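PDB 7LKK: aminofutalosine deaminase from Helicobacter pylori, which hydrolytically deaminates aminofutalosine in the menaquinone pathway and probably adenosine as well, using a bound metal ion. Local coordinates for residues G94-S97 with G98-S102; E224-E227 with E228-V232; C299-S302 with N303-S307. All coordinates share one frame; numbering follows the deposited sequence.

Contact 1: residues G94-S97 with G98-S102. With MCF ((8R)-3-(5-S-methyl-5-thio-beta-D-ribofuranosyl)-3,6,7,8-tetrahydroimidazo[4,5-d][1,3]diazepin-8-ol), chain J.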
ATOM      1  N   GLY A  94     -12.958  -4.735   8.260  1.00 20.27           N
ATOM      2  CA  GLY A  94     -13.985  -4.832   7.240  1.00 19.38           C
ATOM      3  C   GLY A  94     -15.225  -4.016   7.526  1.00 21.25           C
ATOM      4  O   GLY A  94     -16.050  -3.832   6.621  1.00 19.57           O
ATOM      5  N   SER A  95     -15.383  -3.529   8.754  1.00 19.16           N
ATOM      6  CA  SER A  95     -16.470  -2.639   9.126  1.00 19.55           C
ATOM      7  C   SER A  95     -16.044  -1.904  10.385  1.00 18.72           C
ATOM      8  O   SER A  95     -15.248  -2.418  11.175  1.00 18.36           O
ATOM      9  CB  SER A  95     -17.781  -3.401   9.357  1.00 26.48           C
ATOM     10  OG  SER A  95     -17.673  -4.268  10.472  1.00 24.27           O
ATOM     11  N   PHE A  96     -16.569  -0.692  10.565  1.00 18.75           N
ATOM     12  CA  PHE A  96     -16.265   0.029  11.795  1.00 21.06           C
ATOM     13  C   PHE A  96     -16.975  -0.600  12.986  1.00 18.36           C
ATOM     14  O   PHE A  96     -16.381  -0.752  14.060  1.00 20.40           O
ATOM     15  CB  PHE A  96     -16.647   1.502  11.672  1.00 20.33           C
ATOM     16  CG  PHE A  96     -16.403   2.288  12.928  1.00 21.18           C
ATOM     17  CD1 PHE A  96     -15.161   2.849  13.176  1.00 24.33           C
ATOM     18  CD2 PHE A  96     -17.407   2.445  13.873  1.00 19.49           C
ATOM     19  CE1 PHE A  96     -14.929   3.562  14.337  1.00 23.26           C
ATOM     20  CE2 PHE A  96     -17.177   3.155  15.032  1.00 20.73           C
ATOM     21  CZ  PHE A  96     -15.937   3.713  15.264  1.00 22.76           C
ATOM     22  N   SER A  97     -18.251  -0.955  12.817  1.00 20.38           N
ATOM     23  CA  SER A  97     -18.994  -1.600  13.896  1.00 19.06           C
ATOM     24  C   SER A  97     -18.347  -2.917  14.303  1.00 20.22           C
ATOM     25  O   SER A  97     -18.250  -3.230  15.496  1.00 22.47           O
ATOM     26  CB  SER A  97     -20.443  -1.823  13.468  1.00 21.82           C
ATOM     27  OG  SER A  97     -20.508  -2.566  12.262  1.00 22.05           O
ATOM     28  N   GLY A  98     -17.907  -3.708  13.324  1.00 18.51           N
ATOM     29  CA  GLY A  98     -17.190  -4.932  13.641  1.00 21.71           C
ATOM     30  C   GLY A  98     -15.892  -4.672  14.380  1.00 20.34           C
ATOM     31  O   GLY A  98     -15.524  -5.417  15.291  1.00 21.28           O
ATOM     32  N   TRP A  99     -15.173  -3.619  13.989  1.00 19.02           N
ATOM     33  CA  TRP A  99     -13.924  -3.285  14.665  1.00 19.53           C
ATOM     34  C   TRP A  99     -14.177  -2.812  16.093  1.00 19.06           C
ATOM     35  O   TRP A  99     -13.575  -3.327  17.044  1.00 17.61           O
ATOM     36  CB  TRP A  99     -13.167  -2.223  13.869  1.00 20.84           C
ATOM     37  CG  TRP A  99     -11.911  -1.756  14.534  1.00 18.61           C
ATOM     38  CD1 TRP A  99     -10.685  -2.348  14.474  1.00 15.83           C
ATOM     39  CD2 TRP A  99     -11.756  -0.597  15.361  1.00 23.22           C
ATOM     40  NE1 TRP A  99      -9.774  -1.630  15.212  1.00 21.34           N
ATOM     41  CE2 TRP A  99     -10.408  -0.550  15.768  1.00 21.38           C
ATOM     42  CE3 TRP A  99     -12.628   0.405  15.801  1.00 21.46           C
ATOM     43  CZ2 TRP A  99      -9.910   0.460  16.590  1.00 24.60           C
ATOM     44  CZ3 TRP A  99     -12.131   1.406  16.616  1.00 22.46           C
ATOM     45  CH2 TRP A  99     -10.786   1.425  17.004  1.00 22.92           C
ATOM     46  N   LEU A 100     -15.071  -1.835  16.264  1.00 18.90           N
ATOM     47  CA  LEU A 100     -15.317  -1.276  17.590  1.00 20.33           C
ATOM     48  C   LEU A 100     -15.865  -2.330  18.545  1.00 19.81           C
ATOM     49  O   LEU A 100     -15.450  -2.400  19.707  1.00 20.02           O
ATOM     50  CB  LEU A 100     -16.274  -0.087  17.490  1.00 20.50           C
ATOM     51  CG  LEU A 100     -16.562   0.669  18.790  1.00 20.28           C
ATOM     52  CD1 LEU A 100     -15.273   1.014  19.526  1.00 20.34           C
ATOM     53  CD2 LEU A 100     -17.378   1.924  18.512  1.00 21.61           C
ATOM     54  N   GLY A 101     -16.804  -3.152  18.073  1.00 16.85           N
ATOM     55  CA  GLY A 101     -17.309  -4.236  18.897  1.00 19.14           C
ATOM     56  C   GLY A 101     -16.220  -5.195  19.338  1.00 23.04           C
ATOM     57  O   GLY A 101     -16.233  -5.683  20.471  1.00 21.06           O
ATOM     58  N   SER A 102     -15.265  -5.485  18.450  1.00 19.00           N
ATOM     59  CA  SER A 102     -14.177  -6.387  18.815  1.00 21.71           C
ATOM     60  C   SER A 102     -13.209  -5.733  19.794  1.00 22.34           C
ATOM     61  O   SER A 102     -12.659  -6.416  20.665  1.00 26.21           O
ATOM     62  CB  SER A 102     -13.437  -6.868  17.564  1.00 25.00           C
ATOM     63  OG  SER A 102     -12.616  -5.847  17.022  1.00 24.37           O
TER
HETATM   64  O8  MCF J 506      -8.731   6.359  15.875  1.00 30.79           O
HETATM   65  C8  MCF J 506      -8.713   4.958  15.783  1.00 28.39           C
HETATM   66  C7  MCF J 506     -10.030   4.385  15.271  1.00 25.65           C
HETATM   67  N6  MCF J 506     -11.143   5.202  15.689  1.00 25.30           N
HETATM   68  C5  MCF J 506     -11.264   5.581  17.079  1.00 26.51           C
HETATM   69  N4  MCF J 506     -10.338   5.227  18.149  1.00 24.69           N
HETATM   70  C10 MCF J 506      -9.098   4.414  18.215  1.00 25.35           C
HETATM   71  C9  MCF J 506      -8.289   4.281  17.103  1.00 24.50           C
HETATM   72  N1  MCF J 506      -7.260   3.519  17.446  1.00 26.38           N
HETATM   73  C2  MCF J 506      -7.369   3.177  18.729  1.00 26.43           C
HETATM   74  N3  MCF J 506      -8.489   3.737  19.196  1.00 23.54           N
HETATM   75  C1S MCF J 506      -8.957   3.563  20.606  1.00 29.09           C
HETATM   76  C2S MCF J 506      -9.487   4.862  21.255  1.00 28.97           C
HETATM   77  O2S MCF J 506      -8.460   5.597  21.770  1.00 23.50           O
HETATM   78  O4S MCF J 506      -9.959   2.768  20.639  1.00 27.92           O
HETATM   79  C4S MCF J 506     -10.802   3.165  21.964  1.00 29.99           C
HETATM   80  C3S MCF J 506     -10.371   4.323  22.374  1.00 29.79           C
HETATM   81  O3S MCF J 506      -9.551   4.137  23.625  1.00 30.91           O
HETATM   82  C5S MCF J 506     -12.279   3.239  21.618  1.00 31.10           C
HETATM   83  S5S MCF J 506     -13.268   2.797  23.074  1.00 38.43           S
HETATM   84  C6S MCF J 506     -14.960   3.423  22.859  1.00 34.28           C
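Phe-96 and Trp-99 both carry CG trans to the backbone N (chi1 178° and 176°), and from positions three residues apart this sends the two rings off the helix toward the bound inhibitor. Their planes are inclined at 40°, an oblique pairing in which Phe-96 CE1 approaches Trp-99 CE3 at 4.2 Å. Leu-100, one residue further on, runs alongside the phenyl group in the same direction and brings its CD2 to 3.7 Å from Phe-96 CE2. The three apolar side chains pack together on the pocket-facing side of the helix, and Trp-99 CH2 touches MCF C7 at 3.5 Å; the rotation of the indole is fixed by NE1, hydrogen-bonded to Ser-331 O. At its N-terminus the helix is capped: Ser-95 OG accepts from Gly-98 N at 2.9 Å, and Gly-98, lacking a side chain, leaves the hydroxyl room to approach. Trp-99 N gives to Ser-95 O at 3.1 Å, and the helical series continues with Leu-100 N to Phe-96 O at 2.8 Å and Gly-101 N to Ser-97 O at 3.0 Å. Together these features form a serine N-cap on a helix whose first turn lines the ligand pocket of a TIM-barrel amidohydrolase.

Contact 2: residues E224-E227 with E228-V232. With MCF ((8R)-3-(5-S-methyl-5-thio-beta-D-ribofuranosyl)-3,6,7,8-tetrahydroimidazo[4,5-d][1,3]diazepin-8-ol), chain J.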
ATOM      1  N   GLU A 224     -16.102   9.103  11.439  1.00 21.18           N
ATOM      2  CA  GLU A 224     -15.221   8.068  10.921  1.00 21.22           C
ATOM      3  C   GLU A 224     -15.971   6.931  10.236  1.00 20.53           C
ATOM      4  O   GLU A 224     -15.348   6.134   9.526  1.00 20.01           O
ATOM      5  CB  GLU A 224     -14.367   7.521  12.070  1.00 19.88           C
ATOM      6  CG  GLU A 224     -13.263   6.565  11.677  1.00 18.94           C
ATOM      7  CD  GLU A 224     -12.474   6.089  12.874  1.00 19.45           C
ATOM      8  OE1 GLU A 224     -12.831   6.466  14.013  1.00 26.87           O
ATOM      9  OE2 GLU A 224     -11.494   5.344  12.681  1.00 21.48           O
ATOM     10  N   SER A 225     -17.287   6.843  10.411  1.00 21.42           N
ATOM     11  CA  SER A 225     -18.035   5.715   9.880  1.00 24.03           C
ATOM     12  C   SER A 225     -19.432   6.165   9.485  1.00 24.12           C
ATOM     13  O   SER A 225     -19.920   7.210   9.923  1.00 20.97           O
ATOM     14  CB  SER A 225     -18.124   4.573  10.895  1.00 21.02           C
ATOM     15  OG  SER A 225     -18.855   4.969  12.045  1.00 19.53           O
ATOM     16  N   LEU A 226     -20.069   5.351   8.640  1.00 19.11           N
ATOM     17  CA  LEU A 226     -21.481   5.552   8.344  1.00 21.22           C
ATOM     18  C   LEU A 226     -22.335   5.327   9.585  1.00 22.77           C
ATOM     19  O   LEU A 226     -23.350   6.004   9.779  1.00 23.17           O
ATOM     20  CB  LEU A 226     -21.917   4.619   7.213  1.00 20.68           C
ATOM     21  CG  LEU A 226     -23.393   4.660   6.813  1.00 21.17           C
ATOM     22  CD1 LEU A 226     -23.828   6.080   6.474  1.00 22.89           C
ATOM     23  CD2 LEU A 226     -23.665   3.717   5.649  1.00 31.05           C
ATOM     24  N   GLU A 227     -21.940   4.372  10.432  1.00 21.31           N
ATOM     25  CA  GLU A 227     -22.688   4.107  11.658  1.00 24.40           C
ATOM     26  C   GLU A 227     -22.734   5.341  12.549  1.00 21.32           C
ATOM     27  O   GLU A 227     -23.786   5.678  13.104  1.00 18.19           O
ATOM     28  CB  GLU A 227     -22.069   2.924  12.404  1.00 19.09           C
ATOM     29  CG  GLU A 227     -22.162   1.595  11.661  1.00 23.42           C
ATOM     30  CD  GLU A 227     -20.913   1.277  10.859  1.00 24.08           C
ATOM     31  OE1 GLU A 227     -20.292   2.216  10.320  1.00 22.86           O
ATOM     32  OE2 GLU A 227     -20.551   0.084  10.766  1.00 24.00           O
ATOM     33  N   GLU A 228     -21.601   6.031  12.694  1.00 22.24           N
ATOM     34  CA  GLU A 228     -21.581   7.255  13.489  1.00 22.53           C
ATOM     35  C   GLU A 228     -22.424   8.347  12.843  1.00 23.65           C
ATOM     36  O   GLU A 228     -23.130   9.087  13.538  1.00 20.06           O
ATOM     37  CB  GLU A 228     -20.140   7.725  13.683  1.00 17.06           C
ATOM     38  CG  GLU A 228     -20.011   9.090  14.333  1.00 21.00           C
ATOM     39  CD  GLU A 228     -18.582   9.584  14.368  1.00 20.23           C
ATOM     40  OE1 GLU A 228     -17.666   8.783  14.077  1.00 20.50           O
ATOM     41  OE2 GLU A 228     -18.371  10.775  14.676  1.00 21.91           O
ATOM     42  N   LEU A 229     -22.376   8.454  11.513  1.00 20.97           N
ATOM     43  CA  LEU A 229     -23.148   9.486  10.827  1.00 18.61           C
ATOM     44  C   LEU A 229     -24.645   9.274  11.020  1.00 21.03           C
ATOM     45  O   LEU A 229     -25.384  10.229  11.287  1.00 24.94           O
ATOM     46  CB  LEU A 229     -22.794   9.508   9.340  1.00 19.50           C
ATOM     47  CG  LEU A 229     -23.555  10.515   8.477  1.00 20.77           C
ATOM     48  CD1 LEU A 229     -23.249  11.943   8.912  1.00 22.55           C
ATOM     49  CD2 LEU A 229     -23.224  10.318   7.002  1.00 21.11           C
ATOM     50  N   GLU A 230     -25.110   8.028  10.887  1.00 25.33           N
ATOM     51  CA  GLU A 230     -26.527   7.741  11.079  1.00 26.24           C
ATOM     52  C   GLU A 230     -26.944   7.971  12.525  1.00 24.84           C
ATOM     53  O   GLU A 230     -28.067   8.413  12.792  1.00 26.88           O
ATOM     54  CB  GLU A 230     -26.834   6.298  10.677  1.00 24.45           C
ATOM     55  CG  GLU A 230     -26.718   5.997   9.196  1.00 33.52           C
ATOM     56  CD  GLU A 230     -26.695   4.505   8.917  1.00 33.71           C
ATOM     57  OE1 GLU A 230     -26.425   4.116   7.764  1.00 43.44           O
ATOM     58  OE2 GLU A 230     -26.947   3.719   9.857  1.00 40.18           O
ATOM     59  N   TRP A 231     -26.051   7.672  13.470  1.00 22.71           N
ATOM     60  CA  TRP A 231     -26.341   7.922  14.877  1.00 24.03           C
ATOM     61  C   TRP A 231     -26.390   9.416  15.166  1.00 26.20           C
ATOM     62  O   TRP A 231     -27.344   9.911  15.777  1.00 28.24           O
ATOM     63  CB  TRP A 231     -25.293   7.236  15.753  1.00 22.01           C
ATOM     64  CG  TRP A 231     -25.614   7.247  17.222  1.00 25.16           C
ATOM     65  CD1 TRP A 231     -24.849   7.770  18.222  1.00 26.73           C
ATOM     66  CD2 TRP A 231     -26.777   6.696  17.852  1.00 25.38           C
ATOM     67  NE1 TRP A 231     -25.463   7.582  19.436  1.00 25.94           N
ATOM     68  CE2 TRP A 231     -26.649   6.926  19.236  1.00 24.23           C
ATOM     69  CE3 TRP A 231     -27.912   6.029  17.381  1.00 27.37           C
ATOM     70  CZ2 TRP A 231     -27.613   6.515  20.152  1.00 27.41           C
ATOM     71  CZ3 TRP A 231     -28.870   5.624  18.295  1.00 26.18           C
ATOM     72  CH2 TRP A 231     -28.713   5.867  19.663  1.00 25.68           C
ATOM     73  N   VAL A 232     -25.364  10.150  14.732  1.00 25.01           N
ATOM     74  CA  VAL A 232     -25.279  11.574  15.039  1.00 25.00           C
ATOM     75  C   VAL A 232     -26.440  12.331  14.407  1.00 25.74           C
ATOM     76  O   VAL A 232     -27.063  13.189  15.045  1.00 25.67           O
ATOM     77  CB  VAL A 232     -23.918  12.130  14.583  1.00 23.31           C
ATOM     78  CG1 VAL A 232     -23.939  13.651  14.543  1.00 29.09           C
ATOM     79  CG2 VAL A 232     -22.809  11.632  15.498  1.00 25.60           C
TER
HETATM   80  O8  MCF J 506      -8.731   6.359  15.875  1.00 30.79           O
HETATM   81  C8  MCF J 506      -8.713   4.958  15.783  1.00 28.39           C
HETATM   82  C7  MCF J 506     -10.030   4.385  15.271  1.00 25.65           C
HETATM   83  N6  MCF J 506     -11.143   5.202  15.689  1.00 25.30           N
HETATM   84  C5  MCF J 506     -11.264   5.581  17.079  1.00 26.51           C
HETATM   85  N4  MCF J 506     -10.338   5.227  18.149  1.00 24.69           N
HETATM   86  C10 MCF J 506      -9.098   4.414  18.215  1.00 25.35           C
HETATM   87  C9  MCF J 506      -8.289   4.281  17.103  1.00 24.50           C
HETATM   88  N1  MCF J 506      -7.260   3.519  17.446  1.00 26.38           N
HETATM   89  C2  MCF J 506      -7.369   3.177  18.729  1.00 26.43           C
HETATM   90  N3  MCF J 506      -8.489   3.737  19.196  1.00 23.54           N
HETATM   91  C1S MCF J 506      -8.957   3.563  20.606  1.00 29.09           C
HETATM   92  C2S MCF J 506      -9.487   4.862  21.255  1.00 28.97           C
HETATM   93  O2S MCF J 506      -8.460   5.597  21.770  1.00 23.50           O
HETATM   94  O4S MCF J 506      -9.959   2.768  20.639  1.00 27.92           O
HETATM   95  C4S MCF J 506     -10.802   3.165  21.964  1.00 29.99           C
HETATM   96  C3S MCF J 506     -10.371   4.323  22.374  1.00 29.79           C
HETATM   97  O3S MCF J 506      -9.551   4.137  23.625  1.00 30.91           O
HETATM   98  C5S MCF J 506     -12.279   3.239  21.618  1.00 31.10           C
HETATM   99  S5S MCF J 506     -13.268   2.797  23.074  1.00 38.43           S
HETATM  100  C6S MCF J 506     -14.960   3.423  22.859  1.00 34.28           C
HETATM  101  O   HOH W   1     -17.300   6.082  13.661  1.00 22.50           O
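The side chain of Glu-228 turns back along the chain toward the backbone of Glu-224, whereas that of Glu-224 leads off into the ligand pocket. Glu-228 OE1 receives Glu-224 N at 3.1 Å, the donor standing 54° out of the carboxylate plane, and OE2 takes the N-H of Leu-223, so one carboxylate gathers two successive amides ahead of the helix. Glu-224, extended beyond CG, uses its OE1 to accept a hydrogen bond from MCF N6 at 2.7 Å, nearly straight at 163°. The second-shell glutamate therefore probably helps to position the backbone that carries the first-shell one. Between them Ser-225 caps the helix: with OG between its backbone N and carbonyl carbon (chi1 64°), the short side chain sets the hydroxyl in front of Glu-228 N, at 3.0 Å. A water donates to Glu-228 OE1 at 2.8 Å. On the outer side Leu-226 and Glu-230 lie across one another, with Glu-230 OE1 against Leu-226 CG at 3.2 Å. Glu-227 points elsewhere, its OE2 bonded to Ser-97 OG. The turn comes shortly after strand 218-222 and opens helix 226-234, while Phe-96 of helix 96-106 packs on Glu-224, Ser-225 and Glu-227.

Contact 3: residues C299-S302 with N303-S307. With EDO (1,2-ethanediol), chain I.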
ATOM      1  N   CYS A 299      -6.028   9.206   8.057  1.00 17.86           N
ATOM      2  CA  CYS A 299      -5.342   7.940   8.312  1.00 16.93           C
ATOM      3  C   CYS A 299      -5.795   6.944   7.257  1.00 15.73           C
ATOM      4  O   CYS A 299      -6.776   6.211   7.459  1.00 16.59           O
ATOM      5  CB  CYS A 299      -5.627   7.434   9.725  1.00 19.03           C
ATOM      6  SG  CYS A 299      -5.301   8.644  11.041  1.00 20.25           S
ATOM      7  N   PRO A 300      -5.105   6.878   6.112  1.00 13.40           N
ATOM      8  CA  PRO A 300      -5.622   6.077   4.984  1.00 16.38           C
ATOM      9  C   PRO A 300      -5.770   4.590   5.276  1.00 14.64           C
ATOM     10  O   PRO A 300      -6.780   3.993   4.882  1.00 14.30           O
ATOM     11  CB  PRO A 300      -4.598   6.335   3.864  1.00 16.34           C
ATOM     12  CG  PRO A 300      -3.408   6.947   4.521  1.00 13.42           C
ATOM     13  CD  PRO A 300      -3.908   7.656   5.744  1.00 21.02           C
ATOM     14  N   PHE A 301      -4.790   3.961   5.929  1.00 13.74           N
ATOM     15  CA  PHE A 301      -4.883   2.518   6.138  1.00 16.44           C
ATOM     16  C   PHE A 301      -5.962   2.176   7.159  1.00 18.90           C
ATOM     17  O   PHE A 301      -6.732   1.228   6.963  1.00 17.44           O
ATOM     18  CB  PHE A 301      -3.531   1.950   6.572  1.00 18.87           C
ATOM     19  CG  PHE A 301      -3.306   0.528   6.138  1.00 23.75           C
ATOM     20  CD1 PHE A 301      -3.767  -0.528   6.909  1.00 20.28           C
ATOM     21  CD2 PHE A 301      -2.642   0.246   4.956  1.00 23.93           C
ATOM     22  CE1 PHE A 301      -3.565  -1.838   6.512  1.00 23.84           C
ATOM     23  CE2 PHE A 301      -2.437  -1.063   4.551  1.00 28.52           C
ATOM     24  CZ  PHE A 301      -2.899  -2.106   5.329  1.00 22.45           C
ATOM     25  N   SER A 302      -6.040   2.943   8.248  1.00 18.39           N
ATOM     26  CA  SER A 302      -7.100   2.731   9.229  1.00 17.28           C
ATOM     27  C   SER A 302      -8.477   2.917   8.606  1.00 20.34           C
ATOM     28  O   SER A 302      -9.394   2.128   8.865  1.00 17.75           O
ATOM     29  CB  SER A 302      -6.910   3.678  10.413  1.00 18.54           C
ATOM     30  OG  SER A 302      -8.043   3.665  11.262  1.00 21.35           O
ATOM     31  N   ASN A 303      -8.640   3.953   7.775  1.00 17.45           N
ATOM     32  CA  ASN A 303      -9.922   4.185   7.116  1.00 18.55           C
ATOM     33  C   ASN A 303     -10.312   3.005   6.234  1.00 19.01           C
ATOM     34  O   ASN A 303     -11.493   2.645   6.153  1.00 18.93           O
ATOM     35  CB  ASN A 303      -9.865   5.463   6.281  1.00 17.16           C
ATOM     36  CG  ASN A 303      -9.760   6.719   7.123  1.00 21.60           C
ATOM     37  OD1 ASN A 303      -9.947   6.693   8.341  1.00 22.74           O
ATOM     38  ND2 ASN A 303      -9.461   7.834   6.470  1.00 14.93           N
ATOM     39  N   ARG A 304      -9.336   2.405   5.547  1.00 18.21           N
ATOM     40  CA  ARG A 304      -9.630   1.261   4.688  1.00 16.45           C
ATOM     41  C   ARG A 304     -10.013   0.034   5.505  1.00 16.23           C
ATOM     42  O   ARG A 304     -10.880  -0.746   5.094  1.00 19.60           O
ATOM     43  CB  ARG A 304      -8.432   0.946   3.795  1.00 18.84           C
ATOM     44  CG  ARG A 304      -8.701  -0.132   2.750  1.00 17.12           C
ATOM     45  CD  ARG A 304      -9.782   0.308   1.778  1.00 18.85           C
ATOM     46  NE  ARG A 304     -10.171  -0.753   0.854  1.00 22.85           N
ATOM     47  CZ  ARG A 304     -11.311  -1.432   0.933  1.00 24.00           C
ATOM     48  NH1 ARG A 304     -12.179  -1.166   1.899  1.00 20.84           N
ATOM     49  NH2 ARG A 304     -11.583  -2.378   0.044  1.00 26.38           N
ATOM     50  N   LEU A 305      -9.372  -0.160   6.658  1.00 16.68           N
ATOM     51  CA  LEU A 305      -9.630  -1.354   7.455  1.00 20.19           C
ATOM     52  C   LEU A 305     -10.944  -1.268   8.219  1.00 20.40           C
ATOM     53  O   LEU A 305     -11.550  -2.305   8.514  1.00 19.97           O
ATOM     54  CB  LEU A 305      -8.484  -1.593   8.438  1.00 18.72           C
ATOM     55  CG  LEU A 305      -7.110  -1.935   7.864  1.00 18.16           C
ATOM     56  CD1 LEU A 305      -6.141  -2.248   8.995  1.00 17.16           C
ATOM     57  CD2 LEU A 305      -7.199  -3.100   6.888  1.00 18.67           C
ATOM     58  N   LEU A 306     -11.399  -0.059   8.547  1.00 21.84           N
ATOM     59  CA  LEU A 306     -12.597   0.088   9.364  1.00 18.95           C
ATOM     60  C   LEU A 306     -13.814   0.341   8.482  1.00 19.66           C
ATOM     61  O   LEU A 306     -14.431  -0.606   7.986  1.00 17.13           O
ATOM     62  CB  LEU A 306     -12.419   1.220  10.383  1.00 20.51           C
ATOM     63  CG  LEU A 306     -11.885   0.828  11.766  1.00 16.73           C
ATOM     64  CD1 LEU A 306     -10.650  -0.058  11.660  1.00 18.58           C
ATOM     65  CD2 LEU A 306     -11.588   2.064  12.608  1.00 21.61           C
ATOM     66  N   SER A 307     -14.150   1.612   8.256  1.00 20.16           N
ATOM     67  CA  SER A 307     -15.320   1.927   7.441  1.00 17.58           C
ATOM     68  C   SER A 307     -15.137   1.492   5.994  1.00 20.23           C
ATOM     69  O   SER A 307     -16.120   1.189   5.308  1.00 22.18           O
ATOM     70  CB  SER A 307     -15.615   3.424   7.497  1.00 18.57           C
ATOM     71  OG  SER A 307     -14.748   4.134   6.633  1.00 18.60           O
TER
HETATM   72  C1  EDO I 505     -17.607   0.427   2.223  1.00 28.33           C
HETATM   73  O1  EDO I 505     -16.776  -0.629   2.720  1.00 32.72           O
HETATM   74  C2  EDO I 505     -18.418  -0.064   1.028  1.00 31.75           C
HETATM   75  O2  EDO I 505     -19.484  -0.911   1.475  1.00 35.25           O
HETATM   76  O   HOH W   2     -10.788   4.907  10.377  1.00 24.43           O
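Phe-301 and Leu-305 meet one turn apart: Leu-305 CD1 comes to the edge of the phenyl ring, near its plane, and sits 3.6 Å from Phe-301 CD1. The two side chains run obliquely to each other, an aromatic and an aliphatic group well suited to a flank that is buried against a subunit interface. A second pair lies around the helix start. Asn-303 folds back beside its own backbone N (chi1 -69°), which lays the amide carbon CG only 3.0 Å from Cys-299 O, although the hydrogen bond to that oxygen comes from Asn-303 N, at 2.9 Å. The amide oxygen OD1 instead takes a water at 2.8 Å, and the same water is bonded to Ser-302 OG at 3.1 Å, so the two neighbouring polar side chains share a bridge. Pro-300 has no N-H to satisfy and so fits the first helical position after Cys-299. At the other end Leu-306 N still gives to Ser-302 O at 3.0 Å, but its residue is the first to depart from helical backbone angles, and its side chain touches the inhibitor.

Further out, Ser-302 OG is hydrogen-bonded to Asp-328 OD2, which belongs to an iron ligand, and Asn-303 OD1 makes a weak bond to His-275 ND1; this face is second shell to the active site. On another side lies the second subunit, whose Leu-407 packs on both Phe-301 and Leu-305 and whose Met-351 O and Leu-346 O receive NH2 and NE of the long Arg-304. The short helix 300-305 follows strand 294-298, with Pro-300 and Phe-301 packing on helix 338-348, Ser-302 on strand 269-275, and Leu-306 on helix 96-106.

Contacts 1, 2 and 3 come in that order along the chain, the first two at the start of helices 96-106 and 226-234, the third covering all of the short helix 300-305. Contact 2 comes shortly after strand 218-222, and contact 3 directly follows strand 294-298. Their centres form a compact triangle, about 13 Å between contacts 1 and 2, 12 Å between 1 and 3, and 15 Å between 2 and 3. All belong to the amidohydrolase domain and lie to one side of the chain's centre. Gly-94 N is probably hydrogen-bonded to Leu-305 O at 2.8 Å, and Leu-306 CD2 packs on Glu-224 OE2 at 3.3 Å. Segments remote in sequence thus assemble one wall of the inhibitor pocket beside the iron.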